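Local coordinates for Aac(6')-Ih protein (PDB 4E8O) that probably transfers an acetyl group from acetyl coenzyme A to the 6'-amino group of aminoglycoside antibiotics, thereby conferring resistance, at residues 113-116 / 117-121; 37-40 / 41-45; 58-61 / 62-65; 85-88 / 89-93; 145-148 / 149-153. All blocks are in the same frame, centred on the assembly; numbering follows the deposited sequence.

Overall arrangement
Along the chain the order is contact 2, contact 3, contact 4, contact 1 and contact 5, all within one GNAT acetyltransferase unit built on a mixed sheet. Contact 2 ends helix 32-42, contact 3 turns from helix 47-57 into strand 63-69, and contact 4 lies in the connection between strands 75-84 and 96-104. Contacts 1 and 5, with centres about 12 Å apart, belong to helices 113-127 and 142-150 and touch through Leu151. Contact 1 also packs on Leu64 of contact 3. Contacts 2 and 4 lie about 28 Å apart, centre to centre, on opposite sides of the chain's centre. Contacts 4 and 5 both touch the second subunit.

Contact 1: 113-116 / 117-121; sequences IATG and LVQQV
Gln119 lies alongside Thr115, one helical turn earlier, the two side chains pointing the same way. With CG anti to its own carbonyl carbon (chi1 -72°), the glutamine starts out close to the carbonyl of Thr115: Gln119 CB stands 3.5 Å from Thr115 O and CG comes nearer, 3.2 Å from the same oxygen. From CG the chain runs extended, so that Gln119 CD, 3.9 Å from Thr115 O, is already drawing away from it. At the tip Gln119 OE1 meets carbon, lying 3.3 Å from Thr115 CG2. This methyl, anti to the threonine's backbone N, is the branch that meets the glutamine. The pair occupies the outward side of helix 113-127, within the beta-alpha-beta unit formed with strands 96-104 and 132-138. In GNAT enzymes the first turn of this helix follows the loop that binds the coenzyme A pyrophosphate, and the same role is probable here. Regular i to i+4 bonds hold the turn, among them Leu117 N to Ile113 O at 2.9 Å and the straighter Val118 N to Ala114 O (168° at the hydrogen). On the inward side Leu117 rests its CG on the carbonyl of Ile113, 3.3 Å from Ile113 O, and its branches go on to Ala77 and Leu79 of the sheet. Val118 CG2 sits 3.3 Å from Ala114 O and packs towards Leu151.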
loop_
_atom_site.group_PDB
_atom_site.type_symbol
_atom_site.label_atom_id
_atom_site.label_comp_id
_atom_site.label_asym_id
_atom_site.label_seq_id
_atom_site.Cartn_x
_atom_site.Cartn_y
_atom_site.Cartn_z
ATOM N N ILE B 113 -21.094 -2.333 -17.486
ATOM C CA ILE B 113 -20.810 -0.927 -17.223
ATOM C C ILE B 113 -19.563 -0.829 -16.346
ATOM O O ILE B 113 -18.860 0.183 -16.344
ATOM C CB ILE B 113 -22.014 -0.217 -16.553
ATOM C CG1 ILE B 113 -21.766 1.291 -16.440
ATOM C CG2 ILE B 113 -22.309 -0.816 -15.185
ATOM C CD1 ILE B 113 -21.594 1.980 -17.776
ATOM N N ALA B 114 -19.285 -1.900 -15.612
ATOM C CA ALA B 114 -18.080 -1.978 -14.798
ATOM C C ALA B 114 -16.836 -1.979 -15.687
ATOM O O ALA B 114 -15.817 -1.389 -15.337
ATOM C CB ALA B 114 -18.122 -3.212 -13.916
ATOM N N THR B 115 -16.927 -2.646 -16.835
ATOM C CA THR B 115 -15.849 -2.635 -17.821
ATOM C C THR B 115 -15.629 -1.218 -18.345
ATOM O O THR B 115 -14.490 -0.758 -18.460
ATOM C CB THR B 115 -16.161 -3.577 -18.998
ATOM O OG1 THR B 115 -16.168 -4.933 -18.532
ATOM C CG2 THR B 115 -15.119 -3.433 -20.101
ATOM N N GLY B 116 -16.727 -0.529 -18.650
ATOM C CA GLY B 116 -16.666 0.839 -19.130
ATOM C C GLY B 116 -16.072 1.799 -18.115
ATOM O O GLY B 116 -15.350 2.729 -18.482
ATOM N N LEU B 117 -16.381 1.588 -16.840
ATOM C CA LEU B 117 -15.848 2.442 -15.784
ATOM C C LEU B 117 -14.336 2.261 -15.660
ATOM O O LEU B 117 -13.587 3.238 -15.583
ATOM C CB LEU B 117 -16.542 2.144 -14.451
ATOM C CG LEU B 117 -17.985 2.634 -14.294
ATOM C CD1 LEU B 117 -18.681 1.896 -13.160
ATOM C CD2 LEU B 117 -18.016 4.126 -14.037
ATOM N N VAL B 118 -13.898 1.005 -15.648
ATOM C CA VAL B 118 -12.479 0.668 -15.594
ATOM C C VAL B 118 -11.722 1.291 -16.765
ATOM O O VAL B 118 -10.644 1.861 -16.580
ATOM C CB VAL B 118 -12.281 -0.861 -15.590
ATOM C CG1 VAL B 118 -10.837 -1.235 -15.913
ATOM C CG2 VAL B 118 -12.707 -1.444 -14.251
ATOM N N GLN B 119 -12.305 1.203 -17.960
ATOM C CA GLN B 119 -11.689 1.753 -19.165
ATOM C C GLN B 119 -11.482 3.262 -19.085
ATOM O O GLN B 119 -10.551 3.792 -19.687
ATOM C CB GLN B 119 -12.521 1.405 -20.407
ATOM C CG GLN B 119 -12.436 -0.057 -20.818
ATOM C CD GLN B 119 -13.154 -0.353 -22.121
ATOM O OE1 GLN B 119 -13.653 -1.460 -22.328
ATOM N NE2 GLN B 119 -13.198 0.632 -23.017
ATOM N N GLN B 120 -12.350 3.951 -18.349
ATOM C CA GLN B 120 -12.219 5.396 -18.183
ATOM C C GLN B 120 -11.041 5.747 -17.282
ATOM O O GLN B 120 -10.400 6.779 -17.472
ATOM C CB GLN B 120 -13.513 6.004 -17.635
ATOM C CG GLN B 120 -14.663 6.017 -18.641
ATOM C CD GLN B 120 -14.360 6.855 -19.875
ATOM O OE1 GLN B 120 -13.887 7.989 -19.772
ATOM N NE2 GLN B 120 -14.627 6.293 -21.049
ATOM N N VAL B 121 -10.752 4.890 -16.306
ATOM C CA VAL B 121 -9.596 5.092 -15.433
ATOM C C VAL B 121 -8.290 4.978 -16.218
ATOM O O VAL B 121 -7.365 5.767 -16.013
ATOM C CB VAL B 121 -9.568 4.073 -14.285
ATOM C CG1 VAL B 121 -8.430 4.381 -13.320
ATOM C CG2 VAL B 121 -10.889 4.082 -13.548
#

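Contact 2: 37-40 / 41-45; sequences ALRC and LLWPD
Arg39 carries CG anti to its backbone N (chi1 -154°) and runs extended as far as NE, while a chi1 of -53° tucks CG of Trp43 beside its own backbone N; these two settings send both side chains off the same side of the last turn of helix 32-42. They meet edge against face. The benzene-side edge of the indole points at the flat guanidinium, with Trp43 CE3 4.0 Å above the Arg39 guanidinium plane and over its centre, and the two planes are 81° apart. Trp43 CZ3 is 3.8 Å from Arg39 NE, and the aliphatic part joins in where Arg39 CG lies 3.9 Å from Trp43 CE3. Below them the backbone fixes the spacing through Trp43 N to Arg39 O, 2.8 Å long and nearly straight, although Trp43 is the first residue to depart from helical angles. After Trp43 the chain runs on to Pro44, where Pro44 CA lies 3.2 Å from Cys40 O in a CA-H...O contact. On the neighbouring side of the helix Leu41 CD1 and Leu38 CD2 make a looser apolar contact. The guanidinium makes salt bridges through NE to Glu80 and through NH1 to Glu53, and NH1 also bonds His50. Two carboxylates would favour a charged arginine, and since the indole offers its C-H edge rather than its pi face, it probably serves to cover one flat side of the cation, while the acids would balance its charge.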
loop_
_atom_site.group_PDB
_atom_site.type_symbol
_atom_site.label_atom_id
_atom_site.label_comp_id
_atom_site.label_asym_id
_atom_site.label_seq_id
_atom_site.Cartn_x
_atom_site.Cartn_y
_atom_site.Cartn_z
ATOM N N ALA B 37 -25.322 7.953 -1.911
ATOM C CA ALA B 37 -26.279 6.851 -1.880
ATOM C C ALA B 37 -25.670 5.511 -2.297
ATOM O O ALA B 37 -26.002 4.473 -1.725
ATOM C CB ALA B 37 -27.491 7.182 -2.743
ATOM N N LEU B 38 -24.796 5.536 -3.299
ATOM C CA LEU B 38 -24.103 4.330 -3.743
ATOM C C LEU B 38 -22.889 4.033 -2.871
ATOM O O LEU B 38 -22.599 2.872 -2.576
ATOM C CB LEU B 38 -23.677 4.459 -5.208
ATOM C CG LEU B 38 -24.814 4.540 -6.225
ATOM C CD1 LEU B 38 -24.270 4.666 -7.632
ATOM C CD2 LEU B 38 -25.689 3.312 -6.111
ATOM N N ARG B 39 -22.186 5.087 -2.462
ATOM C CA ARG B 39 -20.991 4.956 -1.635
ATOM C C ARG B 39 -21.307 4.298 -0.298
ATOM O O ARG B 39 -20.487 3.552 0.237
ATOM C CB ARG B 39 -20.362 6.333 -1.392
ATOM C CG ARG B 39 -18.870 6.306 -1.119
ATOM C CD ARG B 39 -18.299 7.717 -1.075
ATOM N NE ARG B 39 -16.847 7.723 -1.220
ATOM C CZ ARG B 39 -15.993 7.951 -0.229
ATOM N NH1 ARG B 39 -16.437 8.204 0.995
ATOM N NH2 ARG B 39 -14.686 7.931 -0.462
ATOM N N CYS B 40 -22.491 4.572 0.240
ATOM C CA CYS B 40 -22.873 4.007 1.536
ATOM C C CYS B 40 -23.235 2.527 1.429
ATOM O O CYS B 40 -23.222 1.806 2.429
ATOM C CB CYS B 40 -24.020 4.802 2.169
ATOM S SG CYS B 40 -25.668 4.447 1.504
ATOM N N LEU B 41 -23.556 2.079 0.218
ATOM C CA LEU B 41 -23.808 0.661 -0.024
ATOM C C LEU B 41 -22.479 -0.080 -0.086
ATOM O O LEU B 41 -22.351 -1.197 0.419
ATOM C CB LEU B 41 -24.570 0.459 -1.331
ATOM C CG LEU B 41 -25.873 1.226 -1.537
ATOM C CD1 LEU B 41 -26.514 0.786 -2.826
ATOM C CD2 LEU B 41 -26.828 1.020 -0.381
ATOM N N LEU B 42 -21.492 0.556 -0.713
ATOM C CA LEU B 42 -20.157 -0.018 -0.834
ATOM C C LEU B 42 -19.469 -0.008 0.524
ATOM O O LEU B 42 -19.056 -1.055 1.030
ATOM C CB LEU B 42 -19.330 0.769 -1.856
ATOM C CG LEU B 42 -17.938 0.239 -2.217
ATOM C CD1 LEU B 42 -18.021 -1.203 -2.686
ATOM C CD2 LEU B 42 -17.285 1.103 -3.289
ATOM N N TRP B 43 -19.357 1.180 1.109
ATOM C CA TRP B 43 -18.737 1.339 2.417
ATOM C C TRP B 43 -19.713 1.985 3.395
ATOM O O TRP B 43 -19.762 3.211 3.505
ATOM C CB TRP B 43 -17.470 2.196 2.313
ATOM C CG TRP B 43 -16.468 1.722 1.290
ATOM C CD1 TRP B 43 -15.890 0.481 1.210
ATOM C CD2 TRP B 43 -15.902 2.497 0.220
ATOM N NE1 TRP B 43 -15.014 0.438 0.147
ATOM C CE2 TRP B 43 -15.001 1.662 -0.473
ATOM C CE3 TRP B 43 -16.075 3.813 -0.217
ATOM C CZ2 TRP B 43 -14.275 2.104 -1.582
ATOM C CZ3 TRP B 43 -15.355 4.251 -1.319
ATOM C CH2 TRP B 43 -14.466 3.400 -1.989
ATOM N N PRO B 44 -20.503 1.162 4.103
ATOM C CA PRO B 44 -21.412 1.697 5.124
ATOM C C PRO B 44 -20.655 2.473 6.201
ATOM O O PRO B 44 -19.793 1.903 6.871
ATOM C CB PRO B 44 -22.036 0.433 5.730
ATOM C CG PRO B 44 -21.973 -0.576 4.630
ATOM C CD PRO B 44 -20.687 -0.288 3.899
ATOM N N ASP B 45 -20.969 3.758 6.356
ATOM C CA ASP B 45 -20.321 4.595 7.363
ATOM C C ASP B 45 -21.148 5.844 7.644
ATOM O O ASP B 45 -22.166 6.093 6.998
ATOM C CB ASP B 45 -18.910 5.000 6.914
ATOM C CG ASP B 45 -17.978 5.292 8.087
ATOM O OD1 ASP B 45 -18.475 5.536 9.213
ATOM O OD2 ASP B 45 -16.743 5.285 7.886
#

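Contact 3: 58-61 / 62-65; sequences ITQA and HRLQ
The amide of Arg63 reaches back to the carbonyl of Gln60, a weak bond of 3.4 Å from Arg63 N to Gln60 O that closes the turn. Above it the side chain of Gln60 lies beside those of His62 and Arg63, all three leaving the loop in the same direction. Gln60 leaves its backbone with CG across from the carbonyl carbon (chi1 -69°) and continues extended, which lays its amide alongside both neighbours. Gln60 OE1 comes 3.2 Å from Arg63 CG, a polar atom laid against a methylene, while Gln60 CD is 3.7 Å from His62 CE1. The amide is turned 36° from the imidazole plane, and the approach is oblique to the ring. On the same side of the His62 ring Arg63 CG lies 3.7 Å above its plane, towards the rim. The arginine chain is bent at both chi2 and chi3, and its far end leads away to Glu80 and Glu100, with which it forms long, weak ion pairs. Below the turn, Gln65 of the strand crosses Ile58 of the loop at about a right angle. Its amide nitrogen sits against the backbone, Gln65 NE2 being 3.6 Å from Ile58 CA, and against the branch methyl, 3.9 Å from Ile58 CG2. This buried amide also makes a weak hydrogen bond to Leu57 O at the end of the preceding helix, and Trp35 packs on both residues. At the centre is a type I beta turn, Gln60 to Arg63, in the loop that reverses the chain between helix 47-57 and strand 63-69 of the GNAT fold.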
loop_
_atom_site.group_PDB
_atom_site.type_symbol
_atom_site.label_atom_id
_atom_site.label_comp_id
_atom_site.label_asym_id
_atom_site.label_seq_id
_atom_site.Cartn_x
_atom_site.Cartn_y
_atom_site.Cartn_z
ATOM N N ILE B 58 -12.896 15.508 -4.784
ATOM C CA ILE B 58 -13.284 16.170 -6.033
ATOM C C ILE B 58 -12.401 17.371 -6.381
ATOM O O ILE B 58 -12.452 17.882 -7.501
ATOM C CB ILE B 58 -14.781 16.586 -6.044
ATOM C CG1 ILE B 58 -15.132 17.417 -4.807
ATOM C CG2 ILE B 58 -15.687 15.365 -6.135
ATOM C CD1 ILE B 58 -16.623 17.648 -4.630
ATOM N N THR B 59 -11.594 17.819 -5.421
ATOM C CA THR B 59 -10.646 18.909 -5.657
ATOM C C THR B 59 -9.252 18.377 -5.984
ATOM O O THR B 59 -8.343 19.153 -6.289
ATOM C CB THR B 59 -10.515 19.835 -4.432
ATOM O OG1 THR B 59 -9.839 19.139 -3.377
ATOM C CG2 THR B 59 -11.883 20.288 -3.947
ATOM N N GLN B 60 -9.082 17.058 -5.913
ATOM C CA GLN B 60 -7.756 16.449 -6.033
ATOM C C GLN B 60 -7.443 15.939 -7.444
ATOM O O GLN B 60 -8.223 15.192 -8.030
ATOM C CB GLN B 60 -7.589 15.327 -4.993
ATOM C CG GLN B 60 -7.510 15.843 -3.544
ATOM C CD GLN B 60 -7.566 14.734 -2.501
ATOM O OE1 GLN B 60 -7.993 13.618 -2.785
ATOM N NE2 GLN B 60 -7.134 15.046 -1.284
ATOM N N ALA B 61 -6.291 16.347 -7.972
ATOM C CA ALA B 61 -5.875 15.985 -9.326
ATOM C C ALA B 61 -5.483 14.516 -9.461
ATOM O O ALA B 61 -5.566 13.949 -10.549
ATOM C CB ALA B 61 -4.731 16.885 -9.782
ATOM N N HIS B 62 -5.046 13.910 -8.359
ATOM C CA HIS B 62 -4.615 12.510 -8.368
ATOM C C HIS B 62 -5.759 11.548 -8.049
ATOM O O HIS B 62 -5.536 10.352 -7.828
ATOM C CB HIS B 62 -3.477 12.303 -7.368
ATOM C CG HIS B 62 -3.892 12.465 -5.938
ATOM N ND1 HIS B 62 -4.113 13.698 -5.359
ATOM C CD2 HIS B 62 -4.125 11.549 -4.969
ATOM C CE1 HIS B 62 -4.464 13.533 -4.095
ATOM N NE2 HIS B 62 -4.478 12.238 -3.834
ATOM N N ARG B 63 -6.981 12.070 -8.026
ATOM C CA ARG B 63 -8.154 11.256 -7.728
ATOM C C ARG B 63 -9.182 11.315 -8.850
ATOM O O ARG B 63 -9.387 12.369 -9.467
ATOM C CB ARG B 63 -8.803 11.715 -6.417
ATOM C CG ARG B 63 -7.915 11.570 -5.190
ATOM C CD ARG B 63 -7.599 10.115 -4.898
ATOM N NE ARG B 63 -8.810 9.307 -4.777
ATOM C CZ ARG B 63 -9.090 8.517 -3.743
ATOM N NH1 ARG B 63 -8.241 8.418 -2.725
ATOM N NH2 ARG B 63 -10.219 7.824 -3.725
ATOM N N LEU B 64 -9.827 10.182 -9.113
ATOM C CA LEU B 64 -10.901 10.136 -10.098
ATOM C C LEU B 64 -12.115 9.461 -9.478
ATOM O O LEU B 64 -11.994 8.407 -8.840
ATOM C CB LEU B 64 -10.468 9.375 -11.358
ATOM C CG LEU B 64 -11.454 9.449 -12.532
ATOM C CD1 LEU B 64 -11.419 10.825 -13.186
ATOM C CD2 LEU B 64 -11.193 8.366 -13.570
ATOM N N GLN B 65 -13.282 10.071 -9.653
ATOM C CA GLN B 65 -14.517 9.476 -9.161
ATOM C C GLN B 65 -15.599 9.599 -10.223
ATOM O O GLN B 65 -15.840 10.687 -10.757
ATOM C CB GLN B 65 -14.946 10.128 -7.840
ATOM C CG GLN B 65 -14.796 11.646 -7.801
ATOM C CD GLN B 65 -13.407 12.096 -7.381
ATOM O OE1 GLN B 65 -12.757 11.459 -6.547
ATOM N NE2 GLN B 65 -12.945 13.201 -7.958
#

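Contact 4: 85-88 / 89-93; sequences YEYV and NGTQT
Asn89 meets Tyr87 at the start of a type II beta turn, Val88 to Thr91, in the connection between the antiparallel neighbours 75-84 and 96-104 of the GNAT sheet. The tyrosine has CG anti to its backbone N (chi1 177°), which swings the ring back over the turn so that one face covers the backbone N of Asn89. The Asn89 amide stands nearly perpendicular to the ring, its ND2 3.6 Å from Tyr87 CE2. Gly90 follows with a positive phi of 91°, as the third position of a type II turn usually demands. Its N-H gives a weak bond to the phenol, 3.4 Å from Gly90 N to Tyr87 OH, and its carbonyl reaches Lys163 of the second subunit. Thr91 closes the turn, with Thr91 N 3.2 Å from Val88 O, and the carbonyl oxygen of Thr91 lies at the edge of the tyrosine ring, 3.5 Å from Tyr87 CE1. Thr91 OG1 also lies close to Val88 O, but the 2.5 Å between them is too short to be trusted. Gln92 and Thr93 turn their side chains away from the turn; Gln92 N and Thr93 OG1 both bond Glu132. Thr93 still takes part through its carbonyl and a bridging water. The water accepts from Val88 N at 2.9 Å and donates both to Thr91 OG1, at 2.9 Å, and to Thr93 O.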
loop_
_atom_site.group_PDB
_atom_site.type_symbol
_atom_site.label_atom_id
_atom_site.label_comp_id
_atom_site.label_asym_id
_atom_site.label_seq_id
_atom_site.Cartn_x
_atom_site.Cartn_y
_atom_site.Cartn_z
ATOM N N TYR B 85 2.053 7.107 -5.750
ATOM C CA TYR B 85 3.471 7.335 -6.003
ATOM C C TYR B 85 4.359 6.524 -5.065
ATOM O O TYR B 85 5.570 6.435 -5.262
ATOM C CB TYR B 85 3.800 8.827 -5.926
ATOM C CG TYR B 85 3.299 9.585 -7.132
ATOM C CD1 TYR B 85 4.127 9.815 -8.222
ATOM C CD2 TYR B 85 1.993 10.043 -7.193
ATOM C CE1 TYR B 85 3.670 10.495 -9.333
ATOM C CE2 TYR B 85 1.530 10.724 -8.299
ATOM C CZ TYR B 85 2.371 10.943 -9.365
ATOM O OH TYR B 85 1.908 11.621 -10.467
ATOM N N GLU B 86 3.745 5.921 -4.053
ATOM C CA GLU B 86 4.468 5.038 -3.150
ATOM C C GLU B 86 4.248 3.593 -3.589
ATOM O O GLU B 86 3.264 3.294 -4.271
ATOM C CB GLU B 86 4.006 5.271 -1.709
ATOM C CG GLU B 86 4.400 6.647 -1.172
ATOM C CD GLU B 86 3.817 6.927 0.194
ATOM O OE1 GLU B 86 2.947 6.145 0.635
ATOM O OE2 GLU B 86 4.221 7.926 0.827
ATOM N N TYR B 87 5.162 2.703 -3.207
ATOM C CA TYR B 87 5.128 1.320 -3.696
ATOM C C TYR B 87 3.821 0.578 -3.423
ATOM O O TYR B 87 3.413 0.422 -2.267
ATOM C CB TYR B 87 6.296 0.503 -3.135
ATOM C CG TYR B 87 6.231 -0.941 -3.572
ATOM C CD1 TYR B 87 6.524 -1.299 -4.881
ATOM C CD2 TYR B 87 5.848 -1.942 -2.688
ATOM C CE1 TYR B 87 6.453 -2.614 -5.295
ATOM C CE2 TYR B 87 5.774 -3.262 -3.095
ATOM C CZ TYR B 87 6.078 -3.587 -4.397
ATOM O OH TYR B 87 6.007 -4.897 -4.805
ATOM N N VAL B 88 3.166 0.123 -4.492
ATOM C CA VAL B 88 1.991 -0.738 -4.357
ATOM C C VAL B 88 2.388 -2.185 -4.628
ATOM O O VAL B 88 3.002 -2.479 -5.661
ATOM C CB VAL B 88 0.851 -0.341 -5.325
ATOM C CG1 VAL B 88 -0.303 -1.320 -5.205
ATOM C CG2 VAL B 88 0.361 1.078 -5.043
ATOM N N ASN B 89 2.043 -3.079 -3.702
ATOM C CA ASN B 89 2.355 -4.501 -3.845
ATOM C C ASN B 89 1.962 -5.089 -5.205
ATOM O O ASN B 89 0.873 -4.821 -5.720
ATOM C CB ASN B 89 1.704 -5.309 -2.715
ATOM C CG ASN B 89 2.379 -5.085 -1.371
ATOM O OD1 ASN B 89 1.767 -4.588 -0.427
ATOM N ND2 ASN B 89 3.649 -5.461 -1.280
ATOM N N GLY B 90 2.864 -5.873 -5.792
ATOM C CA GLY B 90 2.586 -6.541 -7.051
ATOM C C GLY B 90 2.982 -5.760 -8.290
ATOM O O GLY B 90 2.935 -6.299 -9.397
ATOM N N THR B 91 3.371 -4.498 -8.110
ATOM C CA THR B 91 3.721 -3.624 -9.231
ATOM C C THR B 91 5.238 -3.537 -9.432
ATOM O O THR B 91 6.008 -3.893 -8.537
ATOM C CB THR B 91 3.118 -2.207 -9.042
ATOM O OG1 THR B 91 3.650 -1.601 -7.855
ATOM C CG2 THR B 91 1.605 -2.289 -8.918
ATOM N N GLN B 92 5.659 -3.072 -10.608
ATOM C CA GLN B 92 7.080 -2.945 -10.935
ATOM C C GLN B 92 7.397 -1.555 -11.463
ATOM O O GLN B 92 8.518 -1.282 -11.894
ATOM C CB GLN B 92 7.499 -3.988 -11.977
ATOM C CG GLN B 92 7.921 -5.331 -11.395
ATOM C CD GLN B 92 7.080 -6.477 -11.912
ATOM O OE1 GLN B 92 6.499 -7.234 -11.133
ATOM N NE2 GLN B 92 7.012 -6.616 -13.233
ATOM N N THR B 93 6.396 -0.680 -11.444
ATOM C CA THR B 93 6.564 0.690 -11.908
ATOM C C THR B 93 5.964 1.643 -10.892
ATOM O O THR B 93 5.254 1.224 -9.974
ATOM C CB THR B 93 5.878 0.929 -13.273
ATOM O OG1 THR B 93 4.459 0.799 -13.126
ATOM C CG2 THR B 93 6.372 -0.069 -14.311
HETATM O O HOH W 1 4.218 1.111 -7.014
#

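Contact 5: 145-148 / 149-153; sequences HAMH and QALGF
His148 and Phe153 meet at the end of helix 142-150 as a T-shaped pair. The edge of the imidazole points at the phenyl face, with His148 CD2 4.0 Å above the Phe153 plane and offset towards its rim; the ring planes are 84° apart and the centroids 5.4 Å. Both imidazole nitrogens are engaged in fixing that rotation: ND1 bonds Ser144 O one turn earlier, and NE2 bonds Ser135 OG on strand 132-138. Another ring, Phe162 of the second subunit, stacks on His148, while Phe133 of the same chain meets Phe153 edge to face.

Among the backbone hydrogen bonds, Gln149 N to His145 O and Ala150 N to Ala146 O continue the helical pattern. The carbonyl of His148 then takes two donors from opposite faces of its plane. Leu151 N, 3.2 Å from His148 O, comes in well above the carbonyl plane, whereas Phe153 N, 3.0 Å from His148 O, lies closer to it, tilted by 27°.

Apolar contact is lighter. The first torsion of Leu151 (chi1 -69°) turns its side chain back along the helix, setting Leu151 CD1 4.3 Å from Met147 CG, and the leucine goes on to pack against Ala114 and Thr115 of helix 113-127.

Gly152, at a positive phi, adds a bond from its N to Gln149 O, 3.2 Å long. With the bond from Phe153 to His148 it completes a Schellman motif, the glycine-dependent C-cap that ends this helix and turns the chain into strand 154-165.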
loop_
_atom_site.group_PDB
_atom_site.type_symbol
_atom_site.label_atom_id
_atom_site.label_comp_id
_atom_site.label_asym_id
_atom_site.label_seq_id
_atom_site.Cartn_x
_atom_site.Cartn_y
_atom_site.Cartn_z
ATOM N N HIS B 145 -12.666 -11.249 -5.821
ATOM C CA HIS B 145 -11.572 -11.853 -6.583
ATOM C C HIS B 145 -12.087 -12.252 -7.962
ATOM O O HIS B 145 -11.412 -12.052 -8.967
ATOM C CB HIS B 145 -11.005 -13.089 -5.868
ATOM C CG HIS B 145 -10.512 -12.820 -4.481
ATOM N ND1 HIS B 145 -10.114 -13.826 -3.624
ATOM C CD2 HIS B 145 -10.348 -11.662 -3.796
ATOM C CE1 HIS B 145 -9.732 -13.301 -2.476
ATOM N NE2 HIS B 145 -9.865 -11.988 -2.553
ATOM N N ALA B 146 -13.288 -12.823 -8.001
ATOM C CA ALA B 146 -13.905 -13.200 -9.269
ATOM C C ALA B 146 -14.235 -11.963 -10.107
ATOM O O ALA B 146 -14.059 -11.967 -11.327
ATOM C CB ALA B 146 -15.145 -14.050 -9.035
ATOM N N MET B 147 -14.713 -10.911 -9.449
ATOM C CA MET B 147 -14.997 -9.646 -10.126
ATOM C C MET B 147 -13.741 -9.016 -10.729
ATOM O O MET B 147 -13.764 -8.546 -11.868
ATOM C CB MET B 147 -15.659 -8.649 -9.168
ATOM C CG MET B 147 -15.875 -7.274 -9.782
ATOM S SD MET B 147 -16.235 -5.968 -8.585
ATOM C CE MET B 147 -14.755 -5.989 -7.579
ATOM N N HIS B 148 -12.651 -9.004 -9.961
ATOM C CA HIS B 148 -11.386 -8.447 -10.442
ATOM C C HIS B 148 -10.890 -9.174 -11.685
ATOM O O HIS B 148 -10.426 -8.542 -12.631
ATOM C CB HIS B 148 -10.309 -8.497 -9.357
ATOM C CG HIS B 148 -10.295 -7.300 -8.462
ATOM N ND1 HIS B 148 -10.943 -7.272 -7.245
ATOM C CD2 HIS B 148 -9.713 -6.086 -8.607
ATOM C CE1 HIS B 148 -10.764 -6.091 -6.681
ATOM N NE2 HIS B 148 -10.022 -5.353 -7.487
ATOM N N GLN B 149 -10.974 -10.500 -11.680
ATOM C CA GLN B 149 -10.525 -11.275 -12.830
ATOM C C GLN B 149 -11.434 -11.058 -14.035
ATOM O O GLN B 149 -10.980 -11.090 -15.173
ATOM C CB GLN B 149 -10.413 -12.762 -12.472
ATOM C CG GLN B 149 -9.424 -13.047 -11.334
ATOM C CD GLN B 149 -9.337 -14.522 -10.983
ATOM O OE1 GLN B 149 -10.215 -15.312 -11.338
ATOM N NE2 GLN B 149 -8.273 -14.901 -10.286
ATOM N N ALA B 150 -12.715 -10.812 -13.780
ATOM C CA ALA B 150 -13.676 -10.597 -14.858
ATOM C C ALA B 150 -13.455 -9.240 -15.523
ATOM O O ALA B 150 -13.940 -8.997 -16.629
ATOM C CB ALA B 150 -15.095 -10.714 -14.336
ATOM N N LEU B 151 -12.730 -8.361 -14.833
ATOM C CA LEU B 151 -12.417 -7.027 -15.342
ATOM C C LEU B 151 -11.033 -6.959 -15.998
ATOM O O LEU B 151 -10.613 -5.897 -16.467
ATOM C CB LEU B 151 -12.522 -5.983 -14.224
ATOM C CG LEU B 151 -13.933 -5.690 -13.703
ATOM C CD1 LEU B 151 -13.925 -4.644 -12.597
ATOM C CD2 LEU B 151 -14.828 -5.253 -14.844
ATOM N N GLY B 152 -10.327 -8.088 -16.033
ATOM C CA GLY B 152 -9.025 -8.139 -16.676
ATOM C C GLY B 152 -7.854 -8.031 -15.716
ATOM O O GLY B 152 -6.697 -8.013 -16.149
ATOM N N PHE B 153 -8.141 -7.945 -14.418
ATOM C CA PHE B 153 -7.079 -7.946 -13.410
ATOM C C PHE B 153 -6.635 -9.381 -13.150
ATOM O O PHE B 153 -7.441 -10.313 -13.233
ATOM C CB PHE B 153 -7.555 -7.314 -12.095
ATOM C CG PHE B 153 -7.824 -5.830 -12.178
ATOM C CD1 PHE B 153 -9.035 -5.355 -12.667
ATOM C CD2 PHE B 153 -6.880 -4.912 -11.735
ATOM C CE1 PHE B 153 -9.289 -3.992 -12.735
ATOM C CE2 PHE B 153 -7.127 -3.549 -11.801
ATOM C CZ PHE B 153 -8.334 -3.089 -12.302
#